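Local coordinates for fatty acyl CoA synthetase FADD13 (FATTY-ACYL-CoA SYNTHETASE) (Mycobacterium tuberculosis, PDB 3R44), which belongs to the AMP-binding (ANL) enzymes, with a large N-terminal portion and a small C-terminal domain, at residues A57-L60 with T61-I65; P105-S108 with F109-D113. One frame throughout, in Å; residues are numbered along the deposited sequence.

Contact 1. Residues A57-L60 with T61-I65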
loop_
_atom_site.group_PDB
_atom_site.type_symbol
_atom_site.label_atom_id
_atom_site.label_comp_id
_atom_site.label_asym_id
_atom_site.label_seq_id
_atom_site.Cartn_x
_atom_site.Cartn_y
_atom_site.Cartn_z
ATOM N N ALA A 57 14.804 -21.284 1.062
ATOM C CA ALA A 57 14.731 -21.861 -0.270
ATOM C C ALA A 57 14.845 -23.387 -0.224
ATOM O O ALA A 57 14.155 -24.090 -0.993
ATOM C CB ALA A 57 15.817 -21.287 -1.145
ATOM N N ASP A 58 15.721 -23.874 0.656
ATOM C CA ASP A 58 15.912 -25.309 0.865
ATOM C C ASP A 58 14.619 -25.958 1.361
ATOM O O ASP A 58 14.189 -27.016 0.831
ATOM C CB ASP A 58 17.106 -25.594 1.802
ATOM C CG ASP A 58 17.488 -27.094 1.858
ATOM O OD1 ASP A 58 17.565 -27.720 0.774
ATOM O OD2 ASP A 58 17.746 -27.635 2.964
ATOM N N VAL A 59 13.990 -25.316 2.338
ATOM C CA VAL A 59 12.703 -25.775 2.885
ATOM C C VAL A 59 11.625 -25.763 1.804
ATOM O O VAL A 59 10.894 -26.738 1.634
ATOM C CB VAL A 59 12.248 -24.953 4.106
ATOM C CG1 VAL A 59 10.773 -25.289 4.498
ATOM C CG2 VAL A 59 13.216 -25.119 5.273
ATOM N N LEU A 60 11.516 -24.682 1.040
ATOM C CA LEU A 60 10.544 -24.697 -0.038
ATOM C C LEU A 60 10.768 -25.739 -1.116
ATOM O O LEU A 60 9.794 -26.406 -1.568
ATOM C CB LEU A 60 10.424 -23.305 -0.666
ATOM C CG LEU A 60 9.952 -22.138 0.197
ATOM C CD1 LEU A 60 10.207 -20.844 -0.617
ATOM C CD2 LEU A 60 8.468 -22.212 0.619
ATOM N N THR A 61 12.034 -25.952 -1.490
ATOM C CA THR A 61 12.406 -26.982 -2.435
ATOM C C THR A 61 11.913 -28.330 -1.906
ATOM O O THR A 61 11.342 -29.170 -2.646
ATOM C CB THR A 61 13.913 -27.028 -2.661
ATOM O OG1 THR A 61 14.292 -25.863 -3.394
ATOM C CG2 THR A 61 14.279 -28.248 -3.485
ATOM N N ALA A 62 12.120 -28.534 -0.611
ATOM C CA ALA A 62 11.752 -29.815 0.007
ATOM C C ALA A 62 10.242 -30.112 -0.113
ATOM O O ALA A 62 9.815 -31.269 -0.190
ATOM C CB ALA A 62 12.187 -29.856 1.495
ATOM N N LEU A 63 9.454 -29.047 -0.157
ATOM C CA LEU A 63 8.003 -29.097 -0.261
ATOM C C LEU A 63 7.486 -29.142 -1.690
ATOM O O LEU A 63 6.286 -29.293 -1.912
ATOM C CB LEU A 63 7.390 -27.933 0.518
ATOM C CG LEU A 63 7.697 -27.873 2.009
ATOM C CD1 LEU A 63 7.215 -26.541 2.655
ATOM C CD2 LEU A 63 7.081 -29.073 2.730
ATOM N N GLY A 64 8.365 -29.126 -2.674
ATOM C CA GLY A 64 7.907 -29.330 -4.038
ATOM C C GLY A 64 7.780 -28.023 -4.781
ATOM O O GLY A 64 7.388 -28.010 -5.951
ATOM N N ILE A 65 8.153 -26.926 -4.127
ATOM C CA ILE A 65 8.085 -25.619 -4.797
ATOM C C ILE A 65 9.158 -25.510 -5.887
ATOM O O ILE A 65 10.337 -25.804 -5.673
ATOM C CB ILE A 65 8.182 -24.424 -3.801
ATOM C CG1 ILE A 65 6.938 -24.307 -2.932
ATOM C CG2 ILE A 65 8.505 -23.079 -4.550
ATOM C CD1 ILE A 65 5.599 -24.106 -3.665
#
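T61, A62 and L63 bond through their backbone N atoms to A57, D58 and V59, four residues back, and the last of these bonds, L63 N to V59 O, is stretched to 3.3 Å with an N-H...O angle of 136° as helix 46-62 runs out. T61 grips A57 O twice, through its own N at 2.9 Å and through OG1 at 3.0 Å. The two donors come from opposite faces of that carbonyl's plane; OG1 can curl back because it stands beside its backbone N, anti to the carbonyl carbon (chi1 -70°). V59 and L63 lie alongside each other, pointing the same way, V59 CG1 meeting L63 CD1 at 4.2 Å. The chain then turns at G64, whose positive phi of 100° suits a residue without a side chain. G64 N bonds to T61 O, and just past it I65 N returns to L60 O at 3.1 Å. The same reversal sets I65 CB 4.0 Å from L60 CB, and both side chains enter the core, where L60 and I65 share V71 of strand 70-74. The carboxylate of D58, through OD2, takes a hydrogen bond from the backbone N of A159. Glycine at positive phi, bonds back into the last turn and an apolar pair spanning the end make this a Schellman motif closing a helix packed on the 70-74/118-121 sheet.

Contact 2. Residues P105-S108 with F109-D113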
loop_
_atom_site.group_PDB
_atom_site.type_symbol
_atom_site.label_atom_id
_atom_site.label_comp_id
_atom_site.label_asym_id
_atom_site.label_seq_id
_atom_site.Cartn_x
_atom_site.Cartn_y
_atom_site.Cartn_z
ATOM N N PRO A 105 -13.245 -16.669 4.601
ATOM C CA PRO A 105 -13.726 -16.775 3.205
ATOM C C PRO A 105 -12.889 -15.960 2.202
ATOM O O PRO A 105 -12.699 -16.362 1.065
ATOM C CB PRO A 105 -15.165 -16.229 3.313
ATOM C CG PRO A 105 -15.527 -16.462 4.746
ATOM C CD PRO A 105 -14.292 -16.105 5.474
ATOM N N GLU A 106 -12.388 -14.809 2.637
ATOM C CA GLU A 106 -11.572 -13.964 1.787
ATOM C C GLU A 106 -10.189 -14.611 1.577
ATOM O O GLU A 106 -9.633 -14.605 0.452
ATOM C CB GLU A 106 -11.476 -12.560 2.419
ATOM C CG GLU A 106 -12.776 -11.742 2.255
ATOM C CD GLU A 106 -13.878 -11.990 3.325
ATOM O OE1 GLU A 106 -13.734 -12.852 4.239
ATOM O OE2 GLU A 106 -14.933 -11.305 3.244
ATOM N N VAL A 107 -9.646 -15.185 2.653
ATOM C CA VAL A 107 -8.367 -15.912 2.560
ATOM C C VAL A 107 -8.512 -17.135 1.668
ATOM O O VAL A 107 -7.654 -17.352 0.803
ATOM C CB VAL A 107 -7.746 -16.247 3.917
ATOM C CG1 VAL A 107 -6.497 -17.089 3.750
ATOM C CG2 VAL A 107 -7.428 -14.942 4.734
ATOM N N SER A 108 -9.641 -17.846 1.797
ATOM C CA SER A 108 -9.929 -19.027 0.967
ATOM C C SER A 108 -10.035 -18.632 -0.505
ATOM O O SER A 108 -9.485 -19.274 -1.386
ATOM C CB SER A 108 -11.212 -19.781 1.433
ATOM O OG SER A 108 -11.137 -21.093 0.929
ATOM N N PHE A 109 -10.660 -17.502 -0.768
ATOM C CA PHE A 109 -10.701 -17.031 -2.141
ATOM C C PHE A 109 -9.329 -16.832 -2.750
ATOM O O PHE A 109 -9.054 -17.264 -3.887
ATOM C CB PHE A 109 -11.484 -15.731 -2.261
ATOM C CG PHE A 109 -11.466 -15.180 -3.639
ATOM C CD1 PHE A 109 -12.293 -15.697 -4.620
ATOM C CD2 PHE A 109 -10.583 -14.171 -3.972
ATOM C CE1 PHE A 109 -12.230 -15.190 -5.921
ATOM C CE2 PHE A 109 -10.500 -13.671 -5.252
ATOM C CZ PHE A 109 -11.341 -14.169 -6.230
ATOM N N ILE A 110 -8.484 -16.126 -2.016
ATOM C CA ILE A 110 -7.143 -15.797 -2.466
ATOM C C ILE A 110 -6.318 -17.020 -2.739
ATOM O O ILE A 110 -5.637 -17.085 -3.776
ATOM C CB ILE A 110 -6.412 -14.890 -1.422
ATOM C CG1 ILE A 110 -7.090 -13.529 -1.448
ATOM C CG2 ILE A 110 -4.920 -14.795 -1.698
ATOM C CD1 ILE A 110 -6.534 -12.500 -0.303
ATOM N N LEU A 111 -6.389 -18.000 -1.816
ATOM C CA LEU A 111 -5.691 -19.278 -1.995
ATOM C C LEU A 111 -6.144 -20.023 -3.216
ATOM O O LEU A 111 -5.307 -20.569 -3.911
ATOM C CB LEU A 111 -5.774 -20.151 -0.741
ATOM C CG LEU A 111 -5.130 -19.599 0.538
ATOM C CD1 LEU A 111 -5.415 -20.588 1.652
ATOM C CD2 LEU A 111 -3.582 -19.422 0.374
ATOM N N SER A 112 -7.450 -20.039 -3.487
ATOM C CA SER A 112 -7.975 -20.664 -4.688
ATOM C C SER A 112 -7.633 -19.926 -5.917
ATOM O O SER A 112 -7.280 -20.530 -6.928
ATOM C CB SER A 112 -9.498 -20.725 -4.692
ATOM O OG SER A 112 -9.937 -21.555 -3.671
ATOM N N ASP A 113 -7.807 -18.611 -5.890
ATOM C CA ASP A 113 -7.538 -17.830 -7.053
ATOM C C ASP A 113 -6.056 -17.885 -7.483
ATOM O O ASP A 113 -5.742 -17.944 -8.694
ATOM C CB ASP A 113 -7.929 -16.367 -6.842
ATOM C CG ASP A 113 -7.823 -15.526 -8.146
ATOM O OD1 ASP A 113 -8.800 -15.514 -8.932
ATOM O OD2 ASP A 113 -6.810 -14.848 -8.362
#
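F109, I110, L111 and S112 each bond through the backbone N to the carbonyl of P105, E106, V107 and S108 respectively, four successive bonds that run through about two turns of helix 104-114. The bond from L111 N to V107 O is 3.0 Å long, with an N-H...O angle of 167°. On this buried side V107 and L111 stand one turn apart, V107 CG1 reaching L111 CD1 at 4.2 Å. The V107 branch that touches, CG1, is anti to the backbone N (chi1 175°) and leans forward along the helix, while L111 CG folds back to 3.4 Å from V107 O. Strand 70-74 lies under both residues, through L74 and A72, and V107 also packs on V128 and I132 of helix 126-134. I110 is buried too, with CG1 3.4 Å from E106 O and its side chain against I98. The other side is looser. P105 and E106 are exposed, and their CB atoms point away from 109-113, so their link to it is chiefly the backbone bonds to F109 and I110. S112 is likewise exposed; its OG lies 3.3 Å from S108 O, at best a weak bond whose proton may go elsewhere. Between these extremes, F109 has one ring face under D113 CB, which sits 4.0 Å above the plane and toward the rim, and the ring also stacks with H184. S108 OG bonds to Q135 OE1, and D113 OD2 to Y177 OH. The chemistry is thus divided by face: apolar branches fix the helix on the sheet, whereas hydroxyl, carboxylate and aromatic groups at its margins tie it to neighbouring loops and strand 172-178.

In the fold
From the N terminus the chain reaches contact 1 at the end of helix 46-62, where 61-65 turns the backbone out toward strand 70-74. Helix 79-91 and strand 94-97 follow before contact 2, which takes up nearly all of helix 104-114 and leads on to strand 118-121. The contacts are in series, neither enclosing nor crossing the other: contact 1 closes the turn at a helix end, contact 2 only successive helical turns, and neither closes a long loop. The centres of contact 1 and contact 2 are about 22 Å apart, and they do not touch. What joins them is the parallel four-stranded sheet: both pack on strand 70-74, one helix ending before that strand and the other beginning after it.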